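Local coordinates for putative peptide ABC-transport system periplasmic peptide-binding protein (Campylobacter jejuni, PDB 4OEV) that binds nickel(II) outside the cytoplasm, here together with oxalate, as the solute-binding component of an ABC-type importer, and belongs to a family generally assigned to peptide transport, at residues A[289-294]-A[388-393]; A[396-401]-A[452-457]; A[419-424]-A[442-447]. All blocks are in the same frame, centred on the assembly; numbering follows the deposited sequence.

Interaction 1. Residues A[289-294]-A[388-393]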
loop_
_atom_site.group_PDB
_atom_site.type_symbol
_atom_site.label_atom_id
_atom_site.label_comp_id
_atom_site.label_asym_id
_atom_site.label_seq_id
_atom_site.Cartn_x
_atom_site.Cartn_y
_atom_site.Cartn_z
ATOM N N ARG A 289 12.704 -5.029 0.069
ATOM C CA ARG A 289 12.470 -5.647 1.367
ATOM C C ARG A 289 11.782 -7.004 1.201
ATOM O O ARG A 289 11.343 -7.614 2.195
ATOM C CB ARG A 289 11.626 -4.746 2.270
ATOM C CG ARG A 289 12.428 -3.595 2.887
ATOM C CD ARG A 289 12.013 -3.389 4.331
ATOM N NE ARG A 289 12.597 -2.157 4.849
ATOM C CZ ARG A 289 13.678 -2.111 5.621
ATOM N NH1 ARG A 289 14.270 -3.242 5.996
ATOM N NH2 ARG A 289 14.153 -0.935 6.038
ATOM N N SER A 290 11.805 -7.506 -0.024
ATOM C CA SER A 290 11.217 -8.815 -0.367
ATOM C C SER A 290 12.214 -9.960 -0.519
ATOM O O SER A 290 13.383 -9.724 -0.842
ATOM C CB SER A 290 10.465 -8.690 -1.676
ATOM O OG SER A 290 9.945 -9.962 -2.039
ATOM N N TRP A 291 11.751 -11.208 -0.320
ATOM C CA TRP A 291 12.568 -12.367 -0.657
ATOM C C TRP A 291 12.853 -12.369 -2.167
ATOM O O TRP A 291 13.863 -12.934 -2.631
ATOM C CB TRP A 291 11.887 -13.676 -0.223
ATOM C CG TRP A 291 10.463 -13.831 -0.686
ATOM C CD1 TRP A 291 9.343 -13.581 0.042
ATOM C CD2 TRP A 291 10.010 -14.288 -1.977
ATOM N NE1 TRP A 291 8.227 -13.837 -0.709
ATOM C CE2 TRP A 291 8.610 -14.283 -1.949
ATOM C CE3 TRP A 291 10.658 -14.704 -3.149
ATOM C CZ2 TRP A 291 7.842 -14.677 -3.042
ATOM C CZ3 TRP A 291 9.887 -15.071 -4.247
ATOM C CH2 TRP A 291 8.504 -15.054 -4.181
ATOM N N ALA A 292 11.961 -11.724 -2.908
ATOM C CA ALA A 292 12.043 -11.619 -4.363
ATOM C C ALA A 292 13.177 -10.701 -4.851
ATOM O O ALA A 292 13.444 -10.640 -6.042
ATOM C CB ALA A 292 10.716 -11.105 -4.902
ATOM N N ASN A 293 13.824 -9.972 -3.942
ATOM C CA ASN A 293 14.882 -9.037 -4.333
ATOM C C ASN A 293 16.042 -9.802 -4.979
ATOM O O ASN A 293 16.589 -10.755 -4.405
ATOM C CB ASN A 293 15.331 -8.205 -3.104
ATOM C CG ASN A 293 16.379 -7.132 -3.435
ATOM O OD1 ASN A 293 16.802 -6.990 -4.576
ATOM N ND2 ASN A 293 16.773 -6.344 -2.422
ATOM N N SER A 294 16.434 -9.366 -6.174
ATOM C CA SER A 294 17.530 -10.035 -6.879
ATOM C C SER A 294 18.902 -9.701 -6.274
ATOM O O SER A 294 19.904 -10.420 -6.477
ATOM C CB SER A 294 17.477 -9.651 -8.349
ATOM O OG SER A 294 17.521 -8.236 -8.481
ATOM N N LEU A 388 3.816 -8.050 2.316
ATOM C CA LEU A 388 3.306 -9.382 1.921
ATOM C C LEU A 388 3.901 -9.859 0.585
ATOM O O LEU A 388 4.907 -9.312 0.123
ATOM C CB LEU A 388 1.782 -9.342 1.871
ATOM C CG LEU A 388 1.196 -8.916 3.212
ATOM C CD1 LEU A 388 -0.283 -9.084 3.156
ATOM C CD2 LEU A 388 1.803 -9.667 4.397
ATOM N N ASP A 389 3.258 -10.836 -0.058
ATOM C CA ASP A 389 3.765 -11.395 -1.310
ATOM C C ASP A 389 4.145 -10.324 -2.346
ATOM O O ASP A 389 3.434 -9.303 -2.538
ATOM C CB ASP A 389 2.728 -12.382 -1.908
ATOM C CG ASP A 389 3.315 -13.207 -3.020
ATOM O OD1 ASP A 389 3.395 -12.696 -4.171
ATOM O OD2 ASP A 389 3.779 -14.342 -2.722
ATOM N N PRO A 390 5.296 -10.512 -3.005
ATOM C CA PRO A 390 5.764 -9.491 -3.964
ATOM C C PRO A 390 4.794 -9.147 -5.089
ATOM O O PRO A 390 4.977 -8.110 -5.731
ATOM C CB PRO A 390 7.029 -10.116 -4.551
ATOM C CG PRO A 390 6.933 -11.608 -4.230
ATOM C CD PRO A 390 6.273 -11.613 -2.860
ATOM N N ASP A 391 3.804 -9.997 -5.349
ATOM C CA ASP A 391 2.791 -9.716 -6.360
ATOM C C ASP A 391 1.941 -8.506 -6.021
ATOM O O ASP A 391 1.523 -7.778 -6.924
ATOM C CB ASP A 391 1.863 -10.961 -6.534
ATOM C CG ASP A 391 0.817 -10.789 -7.684
ATOM O OD1 ASP A 391 1.207 -10.508 -8.836
ATOM O OD2 ASP A 391 -0.402 -10.941 -7.439
ATOM N N PHE A 392 1.664 -8.276 -4.724
ATOM C CA PHE A 392 0.542 -7.367 -4.365
ATOM C C PHE A 392 0.716 -5.877 -4.717
ATOM O O PHE A 392 -0.267 -5.184 -5.116
ATOM C CB PHE A 392 0.247 -7.509 -2.859
ATOM C CG PHE A 392 -0.390 -8.817 -2.502
ATOM C CD1 PHE A 392 -1.069 -9.535 -3.449
ATOM C CD2 PHE A 392 -0.237 -9.362 -1.226
ATOM C CE1 PHE A 392 -1.657 -10.793 -3.126
ATOM C CE2 PHE A 392 -0.813 -10.599 -0.910
ATOM C CZ PHE A 392 -1.519 -11.313 -1.865
ATOM N N HIS A 393 1.922 -5.330 -4.576
ATOM C CA HIS A 393 2.057 -3.955 -5.078
ATOM C C HIS A 393 2.909 -3.928 -6.357
ATOM O O HIS A 393 3.548 -2.945 -6.685
ATOM C CB HIS A 393 2.625 -3.029 -3.992
ATOM C CG HIS A 393 1.616 -2.693 -2.934
ATOM N ND1 HIS A 393 1.624 -1.510 -2.228
ATOM C CD2 HIS A 393 0.519 -3.374 -2.511
ATOM C CE1 HIS A 393 0.616 -1.501 -1.373
ATOM N NE2 HIS A 393 -0.094 -2.606 -1.548
HETATM O O HOH W 1 7.816 -9.676 -0.239
#
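One face of the Trp291 indole carries Ser290 OG and Ala292 CB, both displaced toward the rim, while Pro390 CG comes in obliquely near the rim, 3.3 Å above the plane. At the edge, near the ring plane, Asp389 OD2 lies 4.1 Å from Trp291 CZ2. The pyrrolidine of Pro390 crosses the indole at about a right angle, and its CG and CD both come to 3.4 Å from Trp291 CZ2, the closest approach of the two loops. Trp291 CG takes the crowded position between backbone N and carbonyl carbon (chi1 51°). Ala292 CB completes the seat of the proline, 3.8 Å from Pro390 CB.

The contact joins the loop after strand 280-282 to the loop after strand 379-384 next to helix 434-450, where Trp291 also touches Leu434 and Arg437. Each loop contains a type I turn braced by its first side chain. Ser290 OG accepts from Ala292 N at 2.8 Å in an ST turn. Asp389 OD1, through its anti lone pair, accepts from Asp391 N at 3.0 Å in an Asx turn. No direct hydrogen bond joins the loops; one water links Ser290 OG to Leu388 O, donating to the carbonyl. The contact is therefore apolar at its centre: Ser290 OG serves both its turn and the water, while the Asp389 carboxylate divides between its turn and a salt bridge with Arg437.

Interaction 2. Residues A[396-401]-A[452-457]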
loop_
_atom_site.group_PDB
_atom_site.type_symbol
_atom_site.label_atom_id
_atom_site.label_comp_id
_atom_site.label_asym_id
_atom_site.label_seq_id
_atom_site.Cartn_x
_atom_site.Cartn_y
_atom_site.Cartn_z
ATOM N N ARG A 396 -0.753 -4.639 -9.865
ATOM C CA ARG A 396 -1.694 -3.539 -10.165
ATOM C C ARG A 396 -0.935 -2.249 -10.481
ATOM O O ARG A 396 -1.555 -1.288 -10.969
ATOM C CB ARG A 396 -2.634 -3.250 -8.982
ATOM C CG ARG A 396 -3.760 -4.312 -8.897
ATOM C CD ARG A 396 -4.501 -4.269 -7.548
ATOM N NE ARG A 396 -3.661 -4.861 -6.508
ATOM C CZ ARG A 396 -4.050 -5.068 -5.242
ATOM N NH1 ARG A 396 -3.216 -5.641 -4.392
ATOM N NH2 ARG A 396 -5.261 -4.721 -4.833
ATOM N N VAL A 397 0.353 -2.229 -10.155
ATOM C CA VAL A 397 1.118 -0.935 -10.294
ATOM C C VAL A 397 1.836 -0.768 -11.650
ATOM O O VAL A 397 1.859 0.349 -12.204
ATOM C CB VAL A 397 2.132 -0.802 -9.142
ATOM C CG1 VAL A 397 3.126 0.445 -9.324
ATOM C CG2 VAL A 397 1.416 -0.661 -7.834
ATOM N N PHE A 398 2.413 -1.857 -12.170
ATOM C CA PHE A 398 3.306 -1.823 -13.355
ATOM C C PHE A 398 2.734 -2.538 -14.564
ATOM O O PHE A 398 3.172 -2.311 -15.683
ATOM C CB PHE A 398 4.655 -2.480 -13.016
ATOM C CG PHE A 398 5.387 -1.770 -11.861
ATOM C CD1 PHE A 398 5.938 -0.518 -12.061
ATOM C CD2 PHE A 398 5.484 -2.361 -10.608
ATOM C CE1 PHE A 398 6.586 0.153 -11.002
ATOM C CE2 PHE A 398 6.118 -1.709 -9.553
ATOM C CZ PHE A 398 6.683 -0.449 -9.757
ATOM N N GLU A 399 1.820 -3.482 -14.344
ATOM C CA GLU A 399 1.391 -4.254 -15.484
ATOM C C GLU A 399 0.467 -3.487 -16.413
ATOM O O GLU A 399 -0.389 -2.658 -15.979
ATOM C CB GLU A 399 0.755 -5.581 -14.967
ATOM C CG GLU A 399 1.058 -6.824 -15.799
ATOM C CD GLU A 399 -0.074 -7.060 -16.738
ATOM O OE1 GLU A 399 0.017 -7.984 -17.572
ATOM O OE2 GLU A 399 -1.114 -6.355 -16.591
ATOM N N SER A 400 0.608 -3.759 -17.729
ATOM C CA SER A 400 -0.110 -2.963 -18.736
ATOM C C SER A 400 -1.606 -2.935 -18.584
ATOM O O SER A 400 -2.218 -1.896 -18.803
ATOM C CB SER A 400 0.135 -3.513 -20.165
ATOM O OG SER A 400 1.370 -3.030 -20.643
ATOM N N SER A 401 -2.242 -4.085 -18.256
ATOM C CA SER A 401 -3.695 -4.099 -18.167
ATOM C C SER A 401 -4.232 -3.307 -16.962
ATOM O O SER A 401 -5.456 -3.141 -16.788
ATOM C CB SER A 401 -4.253 -5.545 -18.109
ATOM O OG SER A 401 -3.857 -6.205 -16.901
ATOM N N PRO A 452 12.725 2.488 -17.125
ATOM C CA PRO A 452 12.293 2.931 -15.787
ATOM C C PRO A 452 10.957 3.703 -15.822
ATOM O O PRO A 452 10.797 4.681 -16.530
ATOM C CB PRO A 452 13.460 3.813 -15.315
ATOM C CG PRO A 452 14.136 4.294 -16.628
ATOM C CD PRO A 452 13.948 3.154 -17.601
ATOM N N PRO A 453 9.969 3.212 -15.074
ATOM C CA PRO A 453 8.699 3.934 -14.981
ATOM C C PRO A 453 8.814 5.126 -14.016
ATOM O O PRO A 453 7.943 6.020 -14.015
ATOM C CB PRO A 453 7.763 2.882 -14.401
ATOM C CG PRO A 453 8.660 2.042 -13.562
ATOM C CD PRO A 453 9.918 1.915 -14.363
ATOM N N PHE A 454 9.811 5.051 -13.133
ATOM C CA PHE A 454 9.937 5.982 -11.991
ATOM C C PHE A 454 11.336 6.591 -11.895
ATOM O O PHE A 454 12.299 6.125 -12.536
ATOM C CB PHE A 454 9.685 5.317 -10.614
ATOM C CG PHE A 454 8.283 4.720 -10.367
ATOM C CD1 PHE A 454 7.155 4.960 -11.184
ATOM C CD2 PHE A 454 8.090 3.964 -9.200
ATOM C CE1 PHE A 454 5.912 4.348 -10.899
ATOM C CE2 PHE A 454 6.848 3.358 -8.903
ATOM C CZ PHE A 454 5.758 3.570 -9.739
ATOM N N ILE A 455 11.473 7.573 -11.004
ATOM C CA ILE A 455 12.750 7.735 -10.292
ATOM C C ILE A 455 12.536 7.184 -8.872
ATOM O O ILE A 455 11.740 7.779 -8.109
ATOM C CB ILE A 455 13.226 9.165 -10.141
ATOM C CG1 ILE A 455 13.390 9.826 -11.519
ATOM C CG2 ILE A 455 14.523 9.151 -9.395
ATOM C CD1 ILE A 455 13.811 11.289 -11.422
ATOM N N PHE A 456 13.132 6.035 -8.542
ATOM C CA PHE A 456 12.970 5.514 -7.165
ATOM C C PHE A 456 13.829 6.369 -6.238
ATOM O O PHE A 456 14.952 6.694 -6.586
ATOM C CB PHE A 456 13.366 4.065 -7.047
ATOM C CG PHE A 456 12.333 3.119 -7.557
ATOM C CD1 PHE A 456 11.465 2.488 -6.660
ATOM C CD2 PHE A 456 12.220 2.850 -8.893
ATOM C CE1 PHE A 456 10.505 1.586 -7.093
ATOM C CE2 PHE A 456 11.209 1.922 -9.351
ATOM C CZ PHE A 456 10.384 1.306 -8.429
ATOM N N LEU A 457 13.318 6.704 -5.065
ATOM C CA LEU A 457 14.063 7.630 -4.198
ATOM C C LEU A 457 14.457 6.955 -2.891
ATOM O O LEU A 457 15.646 6.776 -2.634
ATOM C CB LEU A 457 13.226 8.878 -3.949
ATOM C CG LEU A 457 12.965 9.662 -5.242
ATOM C CD1 LEU A 457 11.829 10.690 -5.026
ATOM C CD2 LEU A 457 14.258 10.390 -5.649
#
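From CB, Phe398 leaves the C-terminal residue of the short helix 395-398 with CG anti to the carbonyl carbon (chi1 -60°), and its ring reaches the start of strand 454-467. CD1 passes 4.0 Å from Pro453 CG. CE1, one atom further, meets two partners: it is 3.8 Å from Pro453 CG and 3.7 Å from Phe454 CZ, approaching over one face of the Phe454 ring. The tip, CZ, is 3.9 Å from Phe454 CE2 and looks on to the edge of Phe456, whose CZ lies 4.3 Å from it. The rings of Phe398 and Phe454 meet obliquely, their planes at 45°. Val397 adds a second layer: its CG1, anti to the backbone N, lies over the centre of the Phe398 ring and 4.1 Å from Phe454 CZ.

Tyr241 of strand 241-246 touches both Phe398 and Phe454, so the cluster continues into the neighbouring strand. The side chain of Val397 is about 8 Å from the bound oxalate. No hydrogen bond links the segments, so the helix end is held to the strand by buried aromatic and aliphatic packing.

Interaction 3. Residues A[419-424]-A[442-447]; sequences KKVDIA and KDFIDA
Helices 419-429 and 434-450 run nearly antiparallel, the two segments crossing at -161° with their axes 8.4 Å apart, and small residues make this closeness possible. The tight part is built on two alanines, one from each helix. Ala424 CB presses against the backbone of the partner, 3.5 Å from Phe444 N, and also meets Phe444 CB. Ala447 CB touches Val421 CG2 at 3.6 Å. Val421 bridges these two places with its branches: CG2, anti to the carbonyl carbon, goes to the alanine, whereas CG1, anti to the backbone N (chi1 167°), meets the edge of the Phe444 ring in its plane, 3.7 Å from CE1. Phe444 CG is likewise anti to the backbone N, so the ring runs down the buried flank of the helix pair.

The opposite flank is looser and faces solvent. There Lys420 offers only its CB, 3.8 Å from Ala447 CB, and its chain bends at chi3; it also touches Glu450. Asp443 CB comes to 4.0 Å from Ala424 CB, but its carboxylate turns to its own helix and forms a salt bridge with Lys439. Asp443 is thus paired within its own helix, and no hydrogen bond crosses the interface.

The two helices form an antiparallel hairpin. Helix 434-450 leans through Ile445 on His285, in the loop after strand 280-282. Helix 419-429 leans on the segment after helix 395-398, where Asp422 hydrogen-bonds Ser400 N, and Val421 also rests on Tyr416. From helix 434-450 the chain runs on into strand 454-467.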
loop_
_atom_site.group_PDB
_atom_site.type_symbol
_atom_site.label_atom_id
_atom_site.label_comp_id
_atom_site.label_asym_id
_atom_site.label_seq_id
_atom_site.Cartn_x
_atom_site.Cartn_y
_atom_site.Cartn_z
ATOM N N LYS A 419 6.625 -4.724 -22.245
ATOM C CA LYS A 419 6.377 -6.135 -22.479
ATOM C C LYS A 419 7.170 -7.060 -21.546
ATOM O O LYS A 419 6.617 -8.074 -21.068
ATOM C CB LYS A 419 6.693 -6.533 -23.927
ATOM C CG LYS A 419 5.689 -6.113 -24.955
ATOM C CD LYS A 419 6.104 -6.775 -26.299
ATOM C CE LYS A 419 5.328 -6.176 -27.498
ATOM N NZ LYS A 419 6.039 -6.643 -28.742
ATOM N N LYS A 420 8.447 -6.763 -21.306
ATOM C CA LYS A 420 9.241 -7.648 -20.453
ATOM C C LYS A 420 8.709 -7.588 -19.001
ATOM O O LYS A 420 8.702 -8.599 -18.307
ATOM C CB LYS A 420 10.737 -7.322 -20.502
ATOM C CG LYS A 420 11.443 -7.765 -21.805
ATOM C CD LYS A 420 12.909 -7.335 -21.812
ATOM C CE LYS A 420 13.049 -5.833 -22.093
ATOM N NZ LYS A 420 14.435 -5.262 -21.848
ATOM N N VAL A 421 8.269 -6.408 -18.559
ATOM C CA VAL A 421 7.670 -6.338 -17.241
ATOM C C VAL A 421 6.382 -7.164 -17.191
ATOM O O VAL A 421 6.218 -7.982 -16.263
ATOM C CB VAL A 421 7.379 -4.932 -16.817
ATOM C CG1 VAL A 421 6.486 -4.952 -15.600
ATOM C CG2 VAL A 421 8.756 -4.155 -16.556
ATOM N N ASP A 422 5.490 -6.980 -18.170
ATOM C CA ASP A 422 4.222 -7.734 -18.171
ATOM C C ASP A 422 4.455 -9.226 -18.073
ATOM O O ASP A 422 3.806 -9.902 -17.274
ATOM C CB ASP A 422 3.358 -7.464 -19.410
ATOM C CG ASP A 422 2.766 -6.076 -19.428
ATOM O OD1 ASP A 422 2.774 -5.384 -18.361
ATOM O OD2 ASP A 422 2.262 -5.666 -20.518
ATOM N N ILE A 423 5.389 -9.734 -18.879
ATOM C CA ILE A 423 5.676 -11.159 -18.952
ATOM C C ILE A 423 6.307 -11.696 -17.648
ATOM O O ILE A 423 6.013 -12.804 -17.175
ATOM C CB ILE A 423 6.608 -11.436 -20.134
ATOM C CG1 ILE A 423 5.879 -11.146 -21.442
ATOM C CG2 ILE A 423 7.115 -12.849 -20.103
ATOM C CD1 ILE A 423 6.813 -11.077 -22.656
ATOM N N ALA A 424 7.180 -10.893 -17.078
ATOM C CA ALA A 424 7.897 -11.289 -15.891
ATOM C C ALA A 424 6.937 -11.426 -14.731
ATOM O O ALA A 424 6.978 -12.422 -14.018
ATOM C CB ALA A 424 9.004 -10.281 -15.577
ATOM N N LYS A 442 13.612 -11.392 -10.801
ATOM C CA LYS A 442 14.840 -10.766 -11.296
ATOM C C LYS A 442 14.649 -10.183 -12.707
ATOM O O LYS A 442 15.048 -9.039 -12.968
ATOM C CB LYS A 442 16.003 -11.758 -11.281
ATOM C CG LYS A 442 17.311 -11.172 -11.807
ATOM C CD LYS A 442 18.313 -12.275 -12.115
ATOM C CE LYS A 442 19.735 -11.758 -12.240
ATOM N NZ LYS A 442 19.997 -11.036 -13.537
ATOM N N ASP A 443 13.977 -10.913 -13.601
ATOM C CA ASP A 443 13.645 -10.388 -14.934
ATOM C C ASP A 443 12.843 -9.080 -14.827
ATOM O O ASP A 443 13.110 -8.091 -15.512
ATOM C CB ASP A 443 12.828 -11.417 -15.736
ATOM C CG ASP A 443 13.656 -12.617 -16.165
ATOM O OD1 ASP A 443 14.891 -12.500 -16.217
ATOM O OD2 ASP A 443 13.071 -13.695 -16.437
ATOM N N PHE A 444 11.870 -9.084 -13.935
ATOM C CA PHE A 444 11.067 -7.924 -13.692
ATOM C C PHE A 444 11.913 -6.692 -13.258
ATOM O O PHE A 444 11.795 -5.584 -13.835
ATOM C CB PHE A 444 10.019 -8.291 -12.630
ATOM C CG PHE A 444 9.344 -7.091 -11.995
ATOM C CD1 PHE A 444 8.583 -6.244 -12.754
ATOM C CD2 PHE A 444 9.470 -6.838 -10.639
ATOM C CE1 PHE A 444 7.950 -5.152 -12.200
ATOM C CE2 PHE A 444 8.849 -5.750 -10.069
ATOM C CZ PHE A 444 8.085 -4.894 -10.844
ATOM N N ILE A 445 12.744 -6.900 -12.238
ATOM C CA ILE A 445 13.656 -5.886 -11.707
ATOM C C ILE A 445 14.614 -5.364 -12.808
ATOM O O ILE A 445 14.849 -4.154 -12.934
ATOM C CB ILE A 445 14.495 -6.485 -10.527
ATOM C CG1 ILE A 445 13.583 -6.735 -9.315
ATOM C CG2 ILE A 445 15.639 -5.574 -10.117
ATOM C CD1 ILE A 445 14.235 -7.556 -8.224
ATOM N N ASP A 446 15.166 -6.288 -13.598
ATOM C CA ASP A 446 16.071 -5.912 -14.671
ATOM C C ASP A 446 15.344 -5.136 -15.742
ATOM O O ASP A 446 15.915 -4.196 -16.295
ATOM C CB ASP A 446 16.733 -7.138 -15.301
ATOM C CG ASP A 446 17.720 -7.815 -14.389
ATOM O OD1 ASP A 446 18.286 -7.171 -13.471
ATOM O OD2 ASP A 446 17.933 -9.019 -14.596
ATOM N N ALA A 447 14.120 -5.544 -16.055
ATOM C CA ALA A 447 13.296 -4.834 -17.063
ATOM C C ALA A 447 12.958 -3.428 -16.620
ATOM O O ALA A 447 12.881 -2.514 -17.458
ATOM C CB ALA A 447 11.994 -5.581 -17.358
#

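Overall arrangement
From the N terminus, interaction 1 comes first: it closes a loop from the stretch after strand 280-282 to the one after strand 379-384, and is complete before the others open. Interaction 2 then opens at helix 395-398 and closes at strand 454-467. Interaction 3, the hairpin of helices 419-429 and 434-450, is nested inside that loop. All three touch. Ile445 of interaction 3 packs on Ala292, Asn293 and Ser294 of interaction 1, Phe398 of interaction 2 packs on Val421 and Phe444, and His393 O lies against Phe398. Together they tie the helical hairpin to the two loops and to the long strand of the antiparallel sheet.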